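PDB 3L1W: uncharacterized protein, which is of unknown function but belongs to the endonuclease/exonuclease/phosphatase family and may act as a 3'-5' RNA exonuclease. Local coordinates for residues Asn47-Leu52 and Phe58-Ala63; Ala143-Ile148 and Glu173-Leu178. One frame throughout, in Å; residues are numbered along the deposited sequence. Where two conformers were deposited one is given.

Interaction 1: Asn47-Leu52 and Phe58-Ala63; sequences NQVRDL and FTCLSA
V49 on helix 46-55 and the pair C60 and S62 on strand 59-64 meet through a single methyl group. V49 CG1 lies 3.8 Å from S62 OG and 4.0 Å from C60 SG, so one branch of the valine reaches both strand residues. Its torsion explains the reach: chi1 of 174° sets CG1 opposite the backbone N and extends it from the helix, while CG2 is turned beside that N. C60 answers in the same extended manner, with chi1 at -179° carrying the sulfur out toward the valine. S62 meets the same methyl with OG and, slightly farther off at 4.1 Å from V49 CG1, with its CB. C60 and S62, two apart on the strand, both direct their CB toward the helix, whereas L61 directs its own away. The nearest CA pair is V49 and S62, 7.5 Å apart. With 153 Å² buried between the segments and one methyl doing the touching, this is a light surface contact. The helix also packs on strand 38-44, where V49 touches V44 and L52 touches I41 and V44; within the sheet, C60 touches A75 and L77 of strand 73-78. This is the helix-on-sheet layer that flanks the central β-sandwich of the DNase I-like fold.

Interaction 2: Ala143-Ile148 and Glu173-Leu178; sequences AGMTVI and EEVHQL
M145, L178 and V175 supply most of the 146 Å² buried between 143-148 and 173-178, with T146 adding a smaller share at the margin. M145 is a selenomethionine, and its CB is 3.4 Å from V175 CG2, a carbon pair closer than usual van der Waals contact; M145 CG follows at 3.8 Å from V175 CG2, so the valine methyl meets the base of the chain. The two side chains cross at about a right angle. L178 reaches over from the next turn: chi1 of 176° extends CG away from its own N, and L178 CD2 then stands 4.2 Å from M145 CG and 3.6 Å from T146 OG1. The latter is a van der Waals contact between a leucine methyl and a hydroxyl whose hydrogen bond goes to L142 O. The axes of the short segments 143-148 and 174-178 approach to 9.8 Å at 20° from parallel, and V175 and L178, one turn apart, face the consecutive residues M145 and T146. A salt bridge from E173 to R141 joins the start of the second helix to the first. Beneath, M145 reaches V131 of strand 126-132 and F167, and H176 bonds to Y218 of strand 215-220, placing the helix pair against the six-stranded sheet.

Both segments of interaction 1 precede those of interaction 2, and the two contacts share no helix or strand. Their centres lie 27 Å apart, on opposite sides of the chain's centre, with nearest atoms about 13 Å apart. The 47-52/58-63 contact joins a helix to edge strand 59-64 of the seven-stranded sheet, whereas the 143-148/173-178 contact pairs two helices beside the six-stranded one. L61 and A63, on that edge strand, touch strand 111-119 of the other sheet, which shows the sheets facing each other. Together the contacts sample the two outer helical layers of an α/β sandwich, consistent with the DNase I-like clan, and all four segments belong to the endonuclease/exonuclease/phosphatase family region.

Interaction 1: Asn47-Leu52 and Phe58-Ala63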
loop_
_atom_site.group_PDB
_atom_site.type_symbol
_atom_site.label_atom_id
_atom_site.label_comp_id
_atom_site.label_asym_id
_atom_site.label_seq_id
_atom_site.Cartn_x
_atom_site.Cartn_y
_atom_site.Cartn_z
ATOM N N ASN A 47 -5.993 -12.552 -23.544
ATOM C CA ASN A 47 -5.430 -13.431 -22.529
ATOM C C ASN A 47 -5.233 -12.726 -21.189
ATOM O O ASN A 47 -5.424 -13.318 -20.130
ATOM C CB ASN A 47 -4.125 -14.072 -23.015
ATOM C CG ASN A 47 -3.012 -13.065 -23.212
ATOM O OD1 ASN A 47 -3.212 -12.004 -23.805
ATOM N ND2 ASN A 47 -1.833 -13.390 -22.708
ATOM N N GLN A 48 -4.861 -11.452 -21.238
ATOM C CA GLN A 48 -4.677 -10.662 -20.024
ATOM C C GLN A 48 -6.022 -10.393 -19.347
ATOM O O GLN A 48 -6.129 -10.420 -18.124
ATOM C CB GLN A 48 -3.973 -9.346 -20.358
ATOM C CG GLN A 48 -2.597 -9.568 -20.973
ATOM C CD GLN A 48 -1.935 -8.267 -21.397
ATOM O OE1 GLN A 48 -2.093 -7.828 -22.536
ATOM N NE2 GLN A 48 -1.189 -7.648 -20.482
ATOM N N VAL A 49 -7.056 -10.151 -20.147
ATOM C CA VAL A 49 -8.394 -9.987 -19.588
ATOM C C VAL A 49 -8.818 -11.279 -18.881
ATOM O O VAL A 49 -9.324 -11.248 -17.753
ATOM C CB VAL A 49 -9.411 -9.613 -20.673
ATOM C CG1 VAL A 49 -10.831 -9.584 -20.093
ATOM C CG2 VAL A 49 -9.052 -8.258 -21.276
ATOM N N ARG A 50 -8.597 -12.415 -19.535
ATOM C CA ARG A 50 -8.920 -13.708 -18.931
ATOM C C ARG A 50 -8.192 -13.882 -17.602
ATOM O O ARG A 50 -8.785 -14.338 -16.622
ATOM C CB ARG A 50 -8.572 -14.871 -19.865
ATOM C CG ARG A 50 -9.487 -15.027 -21.071
ATOM C CD ARG A 50 -9.347 -16.419 -21.696
ATOM N NE ARG A 50 -8.020 -16.663 -22.269
ATOM C CZ ARG A 50 -6.994 -17.191 -21.604
ATOM N NH1 ARG A 50 -7.128 -17.532 -20.328
ATOM N NH2 ARG A 50 -5.827 -17.376 -22.212
ATOM N N ASP A 51 -6.912 -13.509 -17.564
ATOM C CA ASP A 51 -6.124 -13.609 -16.341
ATOM C C ASP A 51 -6.637 -12.676 -15.244
ATOM O O ASP A 51 -6.678 -13.057 -14.070
ATOM C CB ASP A 51 -4.635 -13.340 -16.618
ATOM C CG ASP A 51 -3.956 -14.494 -17.344
ATOM O OD1 ASP A 51 -4.438 -15.646 -17.247
ATOM O OD2 ASP A 51 -2.931 -14.246 -18.010
ATOM N N LEU A 52 -7.031 -11.455 -15.605
ATOM C CA LEU A 52 -7.603 -10.558 -14.602
ATOM C C LEU A 52 -8.856 -11.162 -13.979
ATOM O O LEU A 52 -9.044 -11.086 -12.768
ATOM C CB LEU A 52 -7.926 -9.189 -15.197
ATOM C CG LEU A 52 -6.708 -8.341 -15.561
ATOM C CD1 LEU A 52 -7.139 -7.061 -16.276
ATOM C CD2 LEU A 52 -5.894 -8.018 -14.326
ATOM N N PHE A 58 -12.023 -9.219 -8.688
ATOM C CA PHE A 58 -12.924 -8.206 -9.256
ATOM C C PHE A 58 -13.836 -8.674 -10.388
ATOM O O PHE A 58 -13.502 -9.579 -11.146
ATOM C CB PHE A 58 -12.108 -7.026 -9.794
ATOM C CG PHE A 58 -11.512 -6.170 -8.730
ATOM C CD1 PHE A 58 -10.353 -6.553 -8.088
ATOM C CD2 PHE A 58 -12.109 -4.973 -8.373
ATOM C CE1 PHE A 58 -9.793 -5.754 -7.089
ATOM C CE2 PHE A 58 -11.561 -4.165 -7.382
ATOM C CZ PHE A 58 -10.401 -4.561 -6.730
ATOM N N THR A 59 -14.995 -8.028 -10.501
ATOM C CA THR A 59 -15.805 -8.135 -11.709
ATOM C C THR A 59 -15.094 -7.319 -12.779
ATOM O O THR A 59 -14.512 -6.278 -12.477
ATOM C CB THR A 59 -17.224 -7.600 -11.452
ATOM O OG1 THR A 59 -17.838 -8.397 -10.434
ATOM C CG2 THR A 59 -18.081 -7.691 -12.717
ATOM N N CYS A 60 -15.114 -7.813 -14.015
ATOM C CA CYS A 60 -14.375 -7.207 -15.115
ATOM C C CYS A 60 -15.277 -6.838 -16.280
ATOM O O CYS A 60 -15.884 -7.708 -16.902
ATOM C CB CYS A 60 -13.309 -8.182 -15.618
ATOM S SG CYS A 60 -12.301 -7.532 -16.966
ATOM N N LEU A 61 -15.359 -5.542 -16.553
ATOM C CA LEU A 61 -15.964 -5.017 -17.763
ATOM C C LEU A 61 -14.827 -4.782 -18.743
ATOM O O LEU A 61 -13.806 -4.212 -18.378
ATOM C CB LEU A 61 -16.627 -3.681 -17.447
ATOM C CG LEU A 61 -17.005 -2.801 -18.633
ATOM C CD1 LEU A 61 -18.191 -3.408 -19.381
ATOM C CD2 LEU A 61 -17.338 -1.400 -18.133
ATOM N N SER A 62 -14.981 -5.217 -19.989
ATOM C CA SER A 62 -13.901 -5.006 -20.948
ATOM C C SER A 62 -14.404 -4.772 -22.361
ATOM O O SER A 62 -15.548 -5.074 -22.683
ATOM C CB SER A 62 -12.912 -6.175 -20.949
ATOM O OG SER A 62 -13.493 -7.335 -21.522
ATOM N N ALA A 63 -13.521 -4.227 -23.191
ATOM C CA ALA A 63 -13.806 -3.997 -24.606
ATOM C C ALA A 63 -12.461 -3.880 -25.291
ATOM O O ALA A 63 -11.459 -3.586 -24.640
ATOM C CB ALA A 63 -14.614 -2.725 -24.790
#

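Interaction 2: Ala143-Ile148 and Glu173-Leu178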
loop_
_atom_site.group_PDB
_atom_site.type_symbol
_atom_site.label_atom_id
_atom_site.label_comp_id
_atom_site.label_asym_id
_atom_site.label_seq_id
_atom_site.Cartn_x
_atom_site.Cartn_y
_atom_site.Cartn_z
ATOM N N ALA A 143 -7.116 15.262 -30.238
ATOM C CA ALA A 143 -8.224 14.826 -31.085
ATOM C C ALA A 143 -9.013 13.693 -30.444
ATOM O O ALA A 143 -10.245 13.676 -30.499
ATOM C CB ALA A 143 -7.719 14.414 -32.471
ATOM N N GLY A 144 -8.308 12.739 -29.842
ATOM C CA GLY A 144 -8.968 11.628 -29.179
ATOM C C GLY A 144 -9.804 12.065 -27.990
ATOM O O GLY A 144 -10.919 11.588 -27.797
HETATM N N MSE A 145 -9.262 12.976 -27.187
HETATM C CA MSE A 145 -9.973 13.459 -26.016
HETATM C C MSE A 145 -11.176 14.299 -26.430
HETATM O O MSE A 145 -12.203 14.296 -25.755
HETATM C CB MSE A 145 -9.042 14.263 -25.102
HETATM C CG MSE A 145 -9.740 14.889 -23.901
HETATM SE SE MSE A 145 -10.571 13.565 -22.727
HETATM C CE MSE A 145 -8.970 12.584 -22.244
ATOM N N THR A 146 -11.055 14.991 -27.556
ATOM C CA THR A 146 -12.167 15.772 -28.087
ATOM C C THR A 146 -13.350 14.851 -28.371
ATOM O O THR A 146 -14.496 15.173 -28.050
ATOM C CB THR A 146 -11.742 16.542 -29.353
ATOM O OG1 THR A 146 -10.729 17.501 -29.002
ATOM C CG2 THR A 146 -12.927 17.282 -29.970
ATOM N N VAL A 147 -13.071 13.693 -28.968
ATOM C CA VAL A 147 -14.121 12.708 -29.221
ATOM C C VAL A 147 -14.746 12.199 -27.917
ATOM O O VAL A 147 -15.963 12.104 -27.811
ATOM C CB VAL A 147 -13.606 11.525 -30.066
ATOM C CG1 VAL A 147 -14.706 10.481 -30.253
ATOM C CG2 VAL A 147 -13.109 12.022 -31.410
ATOM N N ILE A 148 -13.926 11.877 -26.917
ATOM C CA ILE A 148 -14.479 11.465 -25.627
ATOM C C ILE A 148 -15.424 12.529 -25.077
ATOM O O ILE A 148 -16.546 12.234 -24.667
ATOM C CB ILE A 148 -13.366 11.209 -24.584
ATOM C CG1 ILE A 148 -12.480 10.053 -25.046
ATOM C CG2 ILE A 148 -13.961 10.934 -23.183
ATOM C CD1 ILE A 148 -11.387 9.684 -24.065
ATOM N N GLU A 173 0.737 19.611 -22.075
ATOM C CA GLU A 173 0.138 19.415 -23.403
ATOM C C GLU A 173 -1.258 20.013 -23.519
ATOM O O GLU A 173 -1.970 20.133 -22.524
ATOM C CB GLU A 173 0.076 17.928 -23.787
ATOM C CG GLU A 173 1.421 17.308 -24.123
ATOM C CD GLU A 173 1.306 16.126 -25.084
ATOM O OE1 GLU A 173 0.176 15.805 -25.527
ATOM O OE2 GLU A 173 2.357 15.528 -25.397
ATOM N N GLU A 174 -1.642 20.353 -24.749
ATOM C CA GLU A 174 -2.949 20.947 -25.025
ATOM C C GLU A 174 -4.099 20.109 -24.491
ATOM O O GLU A 174 -5.094 20.646 -24.009
ATOM C CB GLU A 174 -3.148 21.178 -26.534
ATOM C CG GLU A 174 -2.462 22.406 -27.096
ATOM C CD GLU A 174 -2.963 22.755 -28.494
ATOM O OE1 GLU A 174 -4.127 23.197 -28.618
ATOM O OE2 GLU A 174 -2.194 22.586 -29.466
ATOM N N VAL A 175 -3.977 18.789 -24.579
ATOM C CA VAL A 175 -5.059 17.933 -24.124
ATOM C C VAL A 175 -5.415 18.198 -22.656
ATOM O O VAL A 175 -6.581 18.138 -22.284
ATOM C CB VAL A 175 -4.771 16.431 -24.379
ATOM C CG1 VAL A 175 -3.583 15.949 -23.554
ATOM C CG2 VAL A 175 -6.029 15.590 -24.088
ATOM N N HIS A 176 -4.421 18.520 -21.829
ATOM C CA HIS A 176 -4.697 18.785 -20.419
ATOM C C HIS A 176 -5.428 20.107 -20.236
ATOM O O HIS A 176 -6.274 20.241 -19.355
ATOM C CB HIS A 176 -3.414 18.749 -19.580
ATOM C CG HIS A 176 -2.868 17.372 -19.393
ATOM N ND1 HIS A 176 -3.457 16.444 -18.562
ATOM C CD2 HIS A 176 -1.800 16.753 -19.951
ATOM C CE1 HIS A 176 -2.765 15.319 -18.602
ATOM N NE2 HIS A 176 -1.758 15.479 -19.444
ATOM N N GLN A 177 -5.104 21.083 -21.069
ATOM C CA GLN A 177 -5.793 22.369 -21.023
ATOM C C GLN A 177 -7.264 22.178 -21.361
ATOM O O GLN A 177 -8.145 22.794 -20.759
ATOM C CB GLN A 177 -5.148 23.380 -21.980
ATOM C CG GLN A 177 -3.780 23.860 -21.519
ATOM C CD GLN A 177 -3.824 24.486 -20.136
ATOM O OE1 GLN A 177 -3.249 23.960 -19.180
ATOM N NE2 GLN A 177 -4.524 25.609 -20.020
ATOM N N LEU A 178 -7.539 21.299 -22.322
ATOM C CA LEU A 178 -8.917 21.024 -22.716
ATOM C C LEU A 178 -9.670 20.339 -21.580
ATOM O O LEU A 178 -10.791 20.719 -21.216
ATOM C CB LEU A 178 -8.946 20.140 -23.964
ATOM C CG LEU A 178 -10.326 19.681 -24.435
ATOM C CD1 LEU A 178 -11.179 20.878 -24.803
ATOM C CD2 LEU A 178 -10.190 18.733 -25.614
#